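Local coordinates for protein phosphoribosyl-aminoimidazole carboxylase (Aspergillus clavatus, PDB 3K5I) that catalyses, as an ATP-grasp N5-carboxyaminoimidazole ribonucleotide synthetase of purine biosynthesis, the ATP-dependent carboxylation of 5-aminoimidazole ribonucleotide, at residues 159-170 with 193-203; 329-338 with 371-382. All coordinates share one frame; numbering follows the deposited sequence.

Contact 1 (159-170 with 193-203); sequences LGYPLMLKSKTM and LKDRPLYAEKW. With ADP (adenosine-5'-diphosphate), chain G.
The ammonium group of K166 is gripped by three acceptors. Across the contact its NZ forms a salt bridge with E201 OE1 at 3.0 Å, coming from above the carboxylate plane, while NZ also donates to ADP O2A and, at 2.7 Å, to ADP N7. With CG beside its own backbone N (chi1 -47°) and the rest of the chain extended, the lysine reaches from the sheet to N7 of the base and an alpha-phosphate oxygen. Its CD passes 3.3 Å from the OH of Y199, which lies obliquely across it. NZ thus lies between the E201 carboxylate and the ADP phosphate. E201 OE1 and the carbonyl of K202 each receive a weak bond from ADP N6.

W203 is sandwiched. ADP C2 sits over the centre of the six-membered ring, 3.4 Å above its plane, and P162 CG, after a cis peptide bond, makes a CH-pi contact with the opposite face, 3.6 Å from the ring centroid. M164, bent at chi2 and chi3, brings its CE to 3.9 Å from ADP C4.

Backbone pairing of M164 with E201 and of K166 with Y199 puts all four side chains on the nucleotide face; L165 and A200 occupy the other, where L165 CG packs on L193 CD1. Beyond the strands, R196 NH2 donates to T169 O at 2.9 Å, in the plane of both the carbonyl and the guanidinium. S167 OG bonds the same oxygen, and S167 CB lies over the guanidinium face. Strands 163-167 and 198-202 are thus the central pair of the four-stranded antiparallel sheet that cradles adenine and alpha-phosphate in an ATP-grasp nucleotide site.

Contact 2 (329-338 with 371-382); sequences QPSIMLNIIG and GRKMGHITVTAP. With AIR (5-aminoimidazole ribonucleotide), chain I.
I336 and I377 meet through their ends, CD1 to CD1 at 3.7 Å, on the face of the sheet covered by helix 344-352. In I336, CG1 stands beside the backbone N (chi1 -64°) and the chain continues extended, which carries CD1 toward the partner strand, beside I377 CD1; the two side chains meet at a slant. Behind them the backbones are tied by L334 N to I377 O at 2.9 Å and by the return bond from I377 N to L334 O.

Next along the strand the regular antiparallel pairing is interrupted by a classic beta bulge, in which M374 and G375 both face I336. The carbonyl of I336 takes a nearly axial bond from M374 N at 2.8 Å and a weak one from G375 N, while I336 N donates to G375 O from above the carbonyl plane.

At the far end Q329 lies alongside P382, its NE2 3.5 Å from P382 CD, and its CB packs against A381 O at 3.4 Å. Its OE1 is hydrogen-bonded to R328 of the second subunit, so this corner of the sheet faces the dimer partner. Past the bulge, G371 N bonds G338 O, and the extended R372 leads away to the AIR phosphate: NE donates to O6 and NH2 to O8, each at 2.8 Å, with the phosphorus in the guanidinium plane.

In the fold
The two contacts follow one another along the chain and do not touch: their centres are 28 Å apart and their nearest atoms about 12 Å. Contact 1 holds the nucleotide and contact 2 the phosphate end of AIR, so they serve two ligands of one active site. The magnesium ion, bound by E274 and E287, is about 7 Å from the side chains of both K166 and K373; K373 is also about 7 Å from ADP. R175 links them more directly, since its carbonyl accepts a bond from R196 of contact 1, while its NH2 binds AIR, and the R372 side chain of contact 2 packs on this residue.

Contact 1 (159-170 with 193-203)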
loop_
_atom_site.group_PDB
_atom_site.type_symbol
_atom_site.label_atom_id
_atom_site.label_comp_id
_atom_site.label_asym_id
_atom_site.label_seq_id
_atom_site.Cartn_x
_atom_site.Cartn_y
_atom_site.Cartn_z
ATOM N N LEU A 159 8.274 39.438 -24.280
ATOM C CA LEU A 159 7.219 38.396 -24.220
ATOM C C LEU A 159 5.904 38.726 -23.485
ATOM O O LEU A 159 5.008 37.884 -23.281
ATOM C CB LEU A 159 7.724 37.008 -23.816
ATOM C CG LEU A 159 9.195 36.772 -23.500
ATOM C CD1 LEU A 159 9.329 36.677 -21.996
ATOM C CD2 LEU A 159 9.589 35.513 -24.140
ATOM N N GLY A 160 5.803 39.991 -23.084
ATOM C CA GLY A 160 4.601 40.497 -22.417
ATOM C C GLY A 160 4.237 40.070 -21.000
ATOM O O GLY A 160 4.934 39.286 -20.362
ATOM N N TYR A 161 3.118 40.594 -20.512
ATOM C CA TYR A 161 2.685 40.271 -19.159
ATOM C C TYR A 161 1.301 39.683 -19.166
ATOM O O TYR A 161 0.540 39.958 -20.087
ATOM C CB TYR A 161 2.586 41.544 -18.342
ATOM C CG TYR A 161 3.945 42.176 -18.140
ATOM C CD1 TYR A 161 4.752 41.771 -17.079
ATOM C CD2 TYR A 161 4.449 43.142 -19.011
ATOM C CE1 TYR A 161 6.028 42.316 -16.908
ATOM C CE2 TYR A 161 5.717 43.710 -18.826
ATOM C CZ TYR A 161 6.512 43.299 -17.769
ATOM O OH TYR A 161 7.766 43.859 -17.577
ATOM N N PRO A 162 1.009 38.865 -18.164
ATOM C CA PRO A 162 2.014 38.579 -17.162
ATOM C C PRO A 162 2.983 37.611 -17.817
ATOM O O PRO A 162 2.875 37.216 -18.973
ATOM C CB PRO A 162 1.221 37.753 -16.148
ATOM C CG PRO A 162 0.311 36.900 -17.066
ATOM C CD PRO A 162 0.024 37.764 -18.270
ATOM N N LEU A 163 3.928 37.163 -17.012
ATOM C CA LEU A 163 4.890 36.189 -17.488
ATOM C C LEU A 163 5.276 35.348 -16.270
ATOM O O LEU A 163 5.067 35.723 -15.112
ATOM C CB LEU A 163 6.097 36.899 -18.086
ATOM C CG LEU A 163 6.766 38.086 -17.392
ATOM C CD1 LEU A 163 7.497 37.338 -16.243
ATOM C CD2 LEU A 163 7.754 38.905 -18.314
ATOM N N MET A 164 5.851 34.179 -16.511
ATOM C CA MET A 164 6.208 33.354 -15.354
ATOM C C MET A 164 7.671 33.540 -15.044
ATOM O O MET A 164 8.493 33.222 -15.891
ATOM C CB MET A 164 5.898 31.872 -15.617
ATOM C CG MET A 164 6.050 30.968 -14.383
ATOM S SD MET A 164 5.124 31.707 -13.051
ATOM C CE MET A 164 3.650 31.089 -13.404
ATOM N N LEU A 165 8.017 34.093 -13.889
ATOM C CA LEU A 165 9.444 34.230 -13.655
ATOM C C LEU A 165 9.907 32.915 -13.077
ATOM O O LEU A 165 9.271 32.426 -12.156
ATOM C CB LEU A 165 9.821 35.337 -12.666
ATOM C CG LEU A 165 11.314 35.705 -12.559
ATOM C CD1 LEU A 165 12.070 35.955 -13.909
ATOM C CD2 LEU A 165 11.590 36.866 -11.524
ATOM N N LYS A 166 11.011 32.356 -13.564
ATOM C CA LYS A 166 11.436 31.076 -13.001
ATOM C C LYS A 166 12.936 30.905 -12.759
ATOM O O LYS A 166 13.747 31.354 -13.582
ATOM C CB LYS A 166 11.066 29.957 -13.990
ATOM C CG LYS A 166 9.683 29.943 -14.582
ATOM C CD LYS A 166 9.360 28.549 -15.186
ATOM C CE LYS A 166 7.851 28.257 -15.499
ATOM N NZ LYS A 166 7.433 26.946 -16.221
ATOM N N SER A 167 13.279 30.225 -11.665
ATOM C CA SER A 167 14.649 29.887 -11.282
ATOM C C SER A 167 14.980 28.706 -12.190
ATOM O O SER A 167 14.179 27.760 -12.386
ATOM C CB SER A 167 14.779 29.272 -9.864
ATOM O OG SER A 167 16.139 28.868 -9.646
ATOM N N LYS A 168 16.179 28.750 -12.748
ATOM C CA LYS A 168 16.610 27.641 -13.589
ATOM C C LYS A 168 16.917 26.407 -12.714
ATOM O O LYS A 168 16.651 25.241 -13.011
ATOM C CB LYS A 168 17.887 28.090 -14.288
ATOM C CG LYS A 168 17.671 29.141 -15.370
ATOM C CD LYS A 168 19.076 29.375 -15.960
ATOM C CE LYS A 168 19.295 30.420 -17.039
ATOM N NZ LYS A 168 20.399 29.974 -17.993
ATOM N N THR A 169 17.472 26.626 -11.542
ATOM C CA THR A 169 17.781 25.435 -10.776
ATOM C C THR A 169 17.010 25.384 -9.481
ATOM O O THR A 169 16.406 26.373 -9.031
ATOM C CB THR A 169 19.253 25.539 -10.361
ATOM O OG1 THR A 169 19.401 26.792 -9.698
ATOM C CG2 THR A 169 20.128 25.617 -11.598
ATOM N N MET A 170 17.105 24.202 -8.880
ATOM C CA MET A 170 16.491 23.937 -7.601
ATOM C C MET A 170 14.965 24.085 -7.507
ATOM O O MET A 170 14.415 24.099 -6.415
ATOM C CB MET A 170 17.252 24.725 -6.499
ATOM C CG MET A 170 18.782 24.559 -6.524
ATOM S SD MET A 170 19.261 22.778 -6.209
ATOM C CE MET A 170 18.223 22.600 -4.658
ATOM N N LEU A 193 12.821 35.536 -5.917
ATOM C CA LEU A 193 13.696 34.514 -6.467
ATOM C C LEU A 193 15.112 35.021 -6.386
ATOM O O LEU A 193 15.947 34.781 -7.257
ATOM C CB LEU A 193 13.354 34.446 -7.942
ATOM C CG LEU A 193 12.009 33.756 -8.206
ATOM C CD1 LEU A 193 11.849 33.464 -9.714
ATOM C CD2 LEU A 193 11.879 32.456 -7.434
ATOM N N LYS A 194 15.350 35.756 -5.314
ATOM C CA LYS A 194 16.649 36.333 -5.092
ATOM C C LYS A 194 17.800 35.376 -5.320
ATOM O O LYS A 194 17.763 34.206 -4.992
ATOM C CB LYS A 194 16.697 36.719 -3.618
ATOM C CG LYS A 194 16.999 38.158 -3.265
ATOM C CD LYS A 194 17.636 38.188 -1.872
ATOM C CE LYS A 194 16.664 38.189 -0.708
ATOM N NZ LYS A 194 17.155 39.144 0.324
ATOM N N ASP A 195 18.903 35.944 -5.766
ATOM C CA ASP A 195 20.145 35.209 -5.926
ATOM C C ASP A 195 20.101 33.850 -6.550
ATOM O O ASP A 195 20.822 32.985 -6.068
ATOM C CB ASP A 195 20.748 34.977 -4.536
ATOM C CG ASP A 195 21.460 36.197 -4.028
ATOM O OD1 ASP A 195 22.044 36.973 -4.816
ATOM O OD2 ASP A 195 21.409 36.388 -2.808
ATOM N N ARG A 196 19.279 33.669 -7.577
ATOM C CA ARG A 196 19.181 32.404 -8.281
ATOM C C ARG A 196 19.397 32.738 -9.792
ATOM O O ARG A 196 19.269 33.874 -10.233
ATOM C CB ARG A 196 17.813 31.709 -7.941
ATOM C CG ARG A 196 17.554 31.555 -6.407
ATOM C CD ARG A 196 16.143 31.012 -6.033
ATOM N NE ARG A 196 15.941 29.656 -6.582
ATOM C CZ ARG A 196 14.851 28.901 -6.440
ATOM N NH1 ARG A 196 13.806 29.369 -5.770
ATOM N NH2 ARG A 196 14.782 27.697 -6.988
ATOM N N PRO A 197 19.768 31.780 -10.624
ATOM C CA PRO A 197 19.930 32.019 -12.069
ATOM C C PRO A 197 18.464 31.932 -12.549
ATOM O O PRO A 197 17.731 31.015 -12.166
ATOM C CB PRO A 197 20.608 30.733 -12.557
ATOM C CG PRO A 197 20.235 29.660 -11.538
ATOM C CD PRO A 197 19.977 30.369 -10.233
ATOM N N LEU A 198 18.012 32.873 -13.369
ATOM C CA LEU A 198 16.621 32.932 -13.844
ATOM C C LEU A 198 16.448 33.018 -15.333
ATOM O O LEU A 198 17.359 33.323 -16.112
ATOM C CB LEU A 198 16.014 34.276 -13.394
ATOM C CG LEU A 198 16.357 34.623 -11.967
ATOM C CD1 LEU A 198 15.569 35.886 -11.715
ATOM C CD2 LEU A 198 15.955 33.470 -11.028
ATOM N N TYR A 199 15.200 32.834 -15.714
ATOM C CA TYR A 199 14.814 32.989 -17.104
ATOM C C TYR A 199 13.312 33.250 -16.952
ATOM O O TYR A 199 12.711 32.927 -15.944
ATOM C CB TYR A 199 15.144 31.811 -18.015
ATOM C CG TYR A 199 14.227 30.658 -17.797
ATOM C CD1 TYR A 199 14.415 29.840 -16.680
ATOM C CD2 TYR A 199 13.165 30.409 -18.654
ATOM C CE1 TYR A 199 13.610 28.766 -16.509
ATOM C CE2 TYR A 199 12.325 29.333 -18.455
ATOM C CZ TYR A 199 12.559 28.545 -17.348
ATOM O OH TYR A 199 11.845 27.434 -17.000
ATOM N N ALA A 200 12.682 33.893 -17.917
ATOM C CA ALA A 200 11.244 34.179 -17.854
ATOM C C ALA A 200 10.540 33.403 -18.950
ATOM O O ALA A 200 11.148 33.097 -19.987
ATOM C CB ALA A 200 11.007 35.689 -18.027
ATOM N N GLU A 201 9.266 33.090 -18.738
ATOM C CA GLU A 201 8.668 32.346 -19.832
ATOM C C GLU A 201 7.443 33.104 -20.335
ATOM O O GLU A 201 6.718 33.729 -19.553
ATOM C CB GLU A 201 8.375 30.966 -19.240
ATOM C CG GLU A 201 9.133 29.842 -19.894
ATOM C CD GLU A 201 8.651 28.499 -19.377
ATOM O OE1 GLU A 201 7.532 28.441 -18.829
ATOM O OE2 GLU A 201 9.382 27.494 -19.507
ATOM N N LYS A 202 7.201 33.086 -21.639
ATOM C CA LYS A 202 6.040 33.813 -22.137
ATOM C C LYS A 202 4.865 33.068 -21.543
ATOM O O LYS A 202 4.950 31.845 -21.366
ATOM C CB LYS A 202 6.001 33.785 -23.666
ATOM C CG LYS A 202 4.590 33.858 -24.219
ATOM C CD LYS A 202 4.655 34.232 -25.707
ATOM C CE LYS A 202 4.645 35.731 -25.931
ATOM N NZ LYS A 202 4.704 36.072 -27.384
ATOM N N TRP A 203 3.777 33.762 -21.232
ATOM C CA TRP A 203 2.607 33.124 -20.631
ATOM C C TRP A 203 2.095 31.941 -21.397
ATOM O O TRP A 203 2.163 31.908 -22.633
ATOM C CB TRP A 203 1.407 34.067 -20.496
ATOM C CG TRP A 203 0.490 33.563 -19.422
ATOM C CD1 TRP A 203 -0.779 33.065 -19.532
ATOM C CD2 TRP A 203 0.803 33.503 -18.036
ATOM N NE1 TRP A 203 -1.276 32.706 -18.282
ATOM C CE2 TRP A 203 -0.302 32.957 -17.360
ATOM C CE3 TRP A 203 1.936 33.825 -17.305
ATOM C CZ2 TRP A 203 -0.320 32.759 -16.001
ATOM C CZ3 TRP A 203 1.905 33.650 -15.959
ATOM C CH2 TRP A 203 0.796 33.128 -15.318
HETATM P PB ADP G . 7.758 23.315 -10.843
HETATM O O1B ADP G . 8.063 23.934 -9.533
HETATM O O2B ADP G . 9.094 22.630 -11.036
HETATM O O3B ADP G . 6.798 22.173 -11.307
HETATM P PA ADP G . 6.545 24.411 -13.355
HETATM O O1A ADP G . 5.999 23.105 -13.732
HETATM O O2A ADP G . 7.208 25.034 -14.558
HETATM O O3A ADP G . 7.477 24.341 -12.047
HETATM O "O5'" ADP G . 5.208 25.246 -13.039
HETATM C "C5'" ADP G . 4.166 24.727 -12.205
HETATM C "C4'" ADP G . 2.826 25.149 -12.754
HETATM O "O4'" ADP G . 2.774 26.596 -12.851
HETATM C "C3'" ADP G . 2.459 24.758 -14.175
HETATM O "O3'" ADP G . 1.712 23.539 -14.035
HETATM C "C2'" ADP G . 1.445 25.809 -14.645
HETATM O "O2'" ADP G . 0.253 25.819 -13.805
HETATM C "C1'" ADP G . 2.177 26.989 -14.043
HETATM N N9 ADP G . 3.027 27.524 -15.095
HETATM C C8 ADP G . 4.324 27.148 -15.312
HETATM N N7 ADP G . 4.803 27.695 -16.453
HETATM C C5 ADP G . 3.754 28.484 -16.877
HETATM C C6 ADP G . 3.698 29.416 -17.968
HETATM N N6 ADP G . 4.433 29.735 -18.874
HETATM N N1 ADP G . 2.502 30.052 -18.131
HETATM C C2 ADP G . 1.426 29.920 -17.268
HETATM N N3 ADP G . 1.524 29.155 -16.213
HETATM C C4 ADP G . 2.652 28.442 -16.047
HETATM O O HOH W 1 4.209 36.211 -21.705
HETATM O O HOH W 2 18.012 28.038 -7.121
HETATM O O HOH W 3 13.272 26.137 -5.084
#

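Contact 2 (329-338 with 371-382)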
loop_
_atom_site.group_PDB
_atom_site.type_symbol
_atom_site.label_atom_id
_atom_site.label_comp_id
_atom_site.label_asym_id
_atom_site.label_seq_id
_atom_site.Cartn_x
_atom_site.Cartn_y
_atom_site.Cartn_z
ATOM N N GLN A 329 -10.127 1.801 -12.242
ATOM C CA GLN A 329 -11.409 2.505 -12.115
ATOM C C GLN A 329 -11.008 3.960 -12.044
ATOM O O GLN A 329 -9.845 4.249 -11.786
ATOM C CB GLN A 329 -11.983 2.266 -10.735
ATOM C CG GLN A 329 -12.700 0.961 -10.583
ATOM C CD GLN A 329 -13.205 0.946 -9.171
ATOM O OE1 GLN A 329 -12.503 1.249 -8.199
ATOM N NE2 GLN A 329 -14.461 0.666 -9.054
ATOM N N PRO A 330 -11.967 4.857 -12.241
ATOM C CA PRO A 330 -11.657 6.298 -12.164
ATOM C C PRO A 330 -11.214 6.769 -10.774
ATOM O O PRO A 330 -11.648 6.232 -9.732
ATOM C CB PRO A 330 -12.945 7.017 -12.640
ATOM C CG PRO A 330 -13.648 5.947 -13.497
ATOM C CD PRO A 330 -13.068 4.547 -13.176
ATOM N N SER A 331 -10.362 7.790 -10.755
ATOM C CA SER A 331 -9.888 8.330 -9.488
ATOM C C SER A 331 -9.448 9.782 -9.496
ATOM O O SER A 331 -9.224 10.429 -10.520
ATOM C CB SER A 331 -8.964 7.382 -8.731
ATOM O OG SER A 331 -7.811 7.023 -9.465
ATOM N N ILE A 332 -9.390 10.317 -8.293
ATOM C CA ILE A 332 -8.998 11.712 -8.161
ATOM C C ILE A 332 -7.980 11.780 -7.008
ATOM O O ILE A 332 -8.212 11.186 -5.945
ATOM C CB ILE A 332 -10.269 12.621 -7.784
ATOM C CG1 ILE A 332 -11.309 12.549 -8.896
ATOM C CG2 ILE A 332 -9.940 14.148 -7.748
ATOM C CD1 ILE A 332 -12.658 13.053 -8.436
ATOM N N MET A 333 -6.872 12.497 -7.194
ATOM C CA MET A 333 -5.916 12.627 -6.087
ATOM C C MET A 333 -5.924 14.116 -5.813
ATOM O O MET A 333 -5.880 14.947 -6.760
ATOM C CB MET A 333 -4.502 12.140 -6.455
ATOM C CG MET A 333 -3.351 12.338 -5.402
ATOM S SD MET A 333 -1.941 13.197 -6.195
ATOM C CE MET A 333 -2.527 14.789 -6.392
ATOM N N LEU A 334 -5.983 14.385 -4.509
ATOM C CA LEU A 334 -5.942 15.741 -3.961
ATOM C C LEU A 334 -4.656 15.871 -3.106
ATOM O O LEU A 334 -4.329 14.982 -2.322
ATOM C CB LEU A 334 -7.190 15.992 -3.096
ATOM C CG LEU A 334 -7.202 17.391 -2.454
ATOM C CD1 LEU A 334 -7.685 18.511 -3.360
ATOM C CD2 LEU A 334 -8.166 17.319 -1.333
ATOM N N ASN A 335 -3.865 16.927 -3.257
ATOM C CA ASN A 335 -2.654 17.025 -2.443
ATOM C C ASN A 335 -3.080 17.653 -1.145
ATOM O O ASN A 335 -4.038 18.384 -1.202
ATOM C CB ASN A 335 -1.620 17.991 -3.071
ATOM C CG ASN A 335 -0.588 17.241 -3.895
ATOM O OD1 ASN A 335 -0.427 16.017 -3.739
ATOM N ND2 ASN A 335 0.086 17.943 -4.803
ATOM N N ILE A 336 -2.362 17.400 -0.051
ATOM C CA ILE A 336 -2.578 17.999 1.247
ATOM C C ILE A 336 -1.341 18.864 1.386
ATOM O O ILE A 336 -0.228 18.421 1.620
ATOM C CB ILE A 336 -2.547 17.003 2.341
ATOM C CG1 ILE A 336 -3.709 16.037 2.161
ATOM C CG2 ILE A 336 -2.672 17.717 3.669
ATOM C CD1 ILE A 336 -3.583 15.025 3.218
ATOM N N ILE A 337 -1.559 20.148 1.187
ATOM C CA ILE A 337 -0.521 21.160 1.199
ATOM C C ILE A 337 -0.469 21.873 2.545
ATOM O O ILE A 337 -1.530 22.127 3.114
ATOM C CB ILE A 337 -1.118 22.181 0.153
ATOM C CG1 ILE A 337 -1.275 21.450 -1.156
ATOM C CG2 ILE A 337 -0.251 23.390 -0.030
ATOM C CD1 ILE A 337 0.004 20.640 -1.306
ATOM N N GLY A 338 0.704 22.240 3.059
ATOM C CA GLY A 338 0.759 22.973 4.333
ATOM C C GLY A 338 -0.127 24.257 4.264
ATOM O O GLY A 338 -0.187 24.955 3.245
ATOM N N GLY A 371 2.170 25.644 1.881
ATOM C CA GLY A 371 2.530 25.309 0.510
ATOM C C GLY A 371 3.298 23.982 0.484
ATOM O O GLY A 371 3.498 23.443 -0.601
ATOM N N ARG A 372 3.734 23.462 1.637
ATOM C CA ARG A 372 4.477 22.198 1.690
ATOM C C ARG A 372 3.536 21.029 1.519
ATOM O O ARG A 372 2.489 20.910 2.190
ATOM C CB ARG A 372 5.359 22.013 2.938
ATOM C CG ARG A 372 6.690 21.291 2.821
ATOM C CD ARG A 372 7.285 20.887 4.190
ATOM N NE ARG A 372 8.354 19.891 4.033
ATOM C CZ ARG A 372 8.981 19.180 4.964
ATOM N NH1 ARG A 372 8.692 19.411 6.227
ATOM N NH2 ARG A 372 9.904 18.272 4.624
ATOM N N LYS A 373 3.987 20.179 0.594
ATOM C CA LYS A 373 3.332 18.920 0.270
ATOM C C LYS A 373 3.569 17.953 1.443
ATOM O O LYS A 373 4.675 17.428 1.659
ATOM C CB LYS A 373 3.811 18.254 -1.044
ATOM C CG LYS A 373 3.415 18.990 -2.317
ATOM C CD LYS A 373 3.944 18.299 -3.562
ATOM C CE LYS A 373 3.616 19.159 -4.801
ATOM N NZ LYS A 373 4.234 18.551 -6.059
ATOM N N MET A 374 2.482 17.734 2.163
ATOM C CA MET A 374 2.468 16.915 3.335
ATOM C C MET A 374 1.825 15.548 3.293
ATOM O O MET A 374 1.968 14.746 4.238
ATOM C CB MET A 374 1.681 17.793 4.317
ATOM C CG MET A 374 2.370 19.165 4.599
ATOM S SD MET A 374 4.098 19.091 5.072
ATOM C CE MET A 374 4.308 18.201 6.761
ATOM N N GLY A 375 1.105 15.262 2.209
ATOM C CA GLY A 375 0.477 13.973 2.100
ATOM C C GLY A 375 -0.489 14.133 0.878
ATOM O O GLY A 375 -0.446 15.150 0.211
ATOM N N HIS A 376 -1.289 13.124 0.543
ATOM C CA HIS A 376 -2.261 13.107 -0.550
ATOM C C HIS A 376 -3.341 12.114 -0.212
ATOM O O HIS A 376 -3.124 11.232 0.611
ATOM C CB HIS A 376 -1.672 12.841 -1.937
ATOM C CG HIS A 376 -1.319 11.399 -2.206
ATOM N ND1 HIS A 376 -0.030 10.931 -2.059
ATOM C CD2 HIS A 376 -2.043 10.350 -2.686
ATOM C CE1 HIS A 376 0.030 9.661 -2.430
ATOM N NE2 HIS A 376 -1.185 9.276 -2.806
ATOM N N ILE A 377 -4.509 12.323 -0.823
ATOM C CA ILE A 377 -5.668 11.470 -0.620
ATOM C C ILE A 377 -6.023 11.056 -2.020
ATOM O O ILE A 377 -6.027 11.876 -2.963
ATOM C CB ILE A 377 -6.955 12.198 -0.259
ATOM C CG1 ILE A 377 -6.683 13.135 0.901
ATOM C CG2 ILE A 377 -8.065 11.153 0.101
ATOM C CD1 ILE A 377 -5.966 12.404 1.988
ATOM N N THR A 378 -6.298 9.768 -2.154
ATOM C CA THR A 378 -6.682 9.350 -3.498
ATOM C C THR A 378 -8.073 8.741 -3.388
ATOM O O THR A 378 -8.259 7.796 -2.625
ATOM C CB THR A 378 -5.712 8.291 -4.152
ATOM O OG1 THR A 378 -4.488 8.884 -4.537
ATOM C CG2 THR A 378 -6.271 7.806 -5.489
ATOM N N VAL A 379 -9.001 9.238 -4.193
ATOM C CA VAL A 379 -10.362 8.634 -4.173
ATOM C C VAL A 379 -10.744 7.901 -5.486
ATOM O O VAL A 379 -10.613 8.436 -6.607
ATOM C CB VAL A 379 -11.405 9.716 -3.820
ATOM C CG1 VAL A 379 -12.825 9.194 -3.861
ATOM C CG2 VAL A 379 -11.091 10.245 -2.466
ATOM N N THR A 380 -11.195 6.653 -5.372
ATOM C CA THR A 380 -11.549 5.910 -6.595
ATOM C C THR A 380 -13.091 5.785 -6.700
ATOM O O THR A 380 -13.837 6.142 -5.792
ATOM C CB THR A 380 -11.015 4.493 -6.438
ATOM O OG1 THR A 380 -11.505 3.962 -5.198
ATOM C CG2 THR A 380 -9.532 4.523 -6.281
ATOM N N ALA A 381 -13.577 5.253 -7.809
ATOM C CA ALA A 381 -14.998 5.038 -7.987
ATOM C C ALA A 381 -15.209 4.443 -9.364
ATOM O O ALA A 381 -14.384 4.639 -10.270
ATOM C CB ALA A 381 -15.852 6.230 -7.701
ATOM N N PRO A 382 -16.285 3.664 -9.518
ATOM C CA PRO A 382 -16.483 3.020 -10.818
ATOM C C PRO A 382 -16.651 4.077 -11.899
ATOM O O PRO A 382 -16.463 3.739 -13.035
ATOM C CB PRO A 382 -17.730 2.142 -10.642
ATOM C CG PRO A 382 -18.149 2.268 -9.137
ATOM C CD PRO A 382 -17.023 3.001 -8.428
HETATM N N1 AIR I . 10.148 15.750 -4.801
HETATM C C2 AIR I . 11.249 15.652 -5.601
HETATM N N3 AIR I . 11.289 16.507 -6.620
HETATM C C4 AIR I . 10.089 17.182 -6.489
HETATM C C5 AIR I . 9.374 16.744 -5.377
HETATM N N6 AIR I . 8.167 17.145 -4.865
HETATM C "C1'" AIR I . 9.744 15.084 -3.541
HETATM C "C2'" AIR I . 10.749 14.014 -3.053
HETATM C "C3'" AIR I . 11.754 15.030 -2.482
HETATM C "C4'" AIR I . 10.789 15.866 -1.638
HETATM O "O4'" AIR I . 9.754 16.142 -2.601
HETATM O "O2'" AIR I . 10.307 12.971 -2.161
HETATM O "O3'" AIR I . 12.801 14.341 -1.833
HETATM C "C5'" AIR I . 10.818 16.633 -0.329
HETATM O "O5'" AIR I . 10.250 17.970 -0.427
HETATM P P AIR I . 10.304 18.919 0.880
HETATM O O6 AIR I . 8.805 19.340 1.341
HETATM O O7 AIR I . 11.131 20.066 0.412
HETATM O O8 AIR I . 10.958 18.117 1.982
#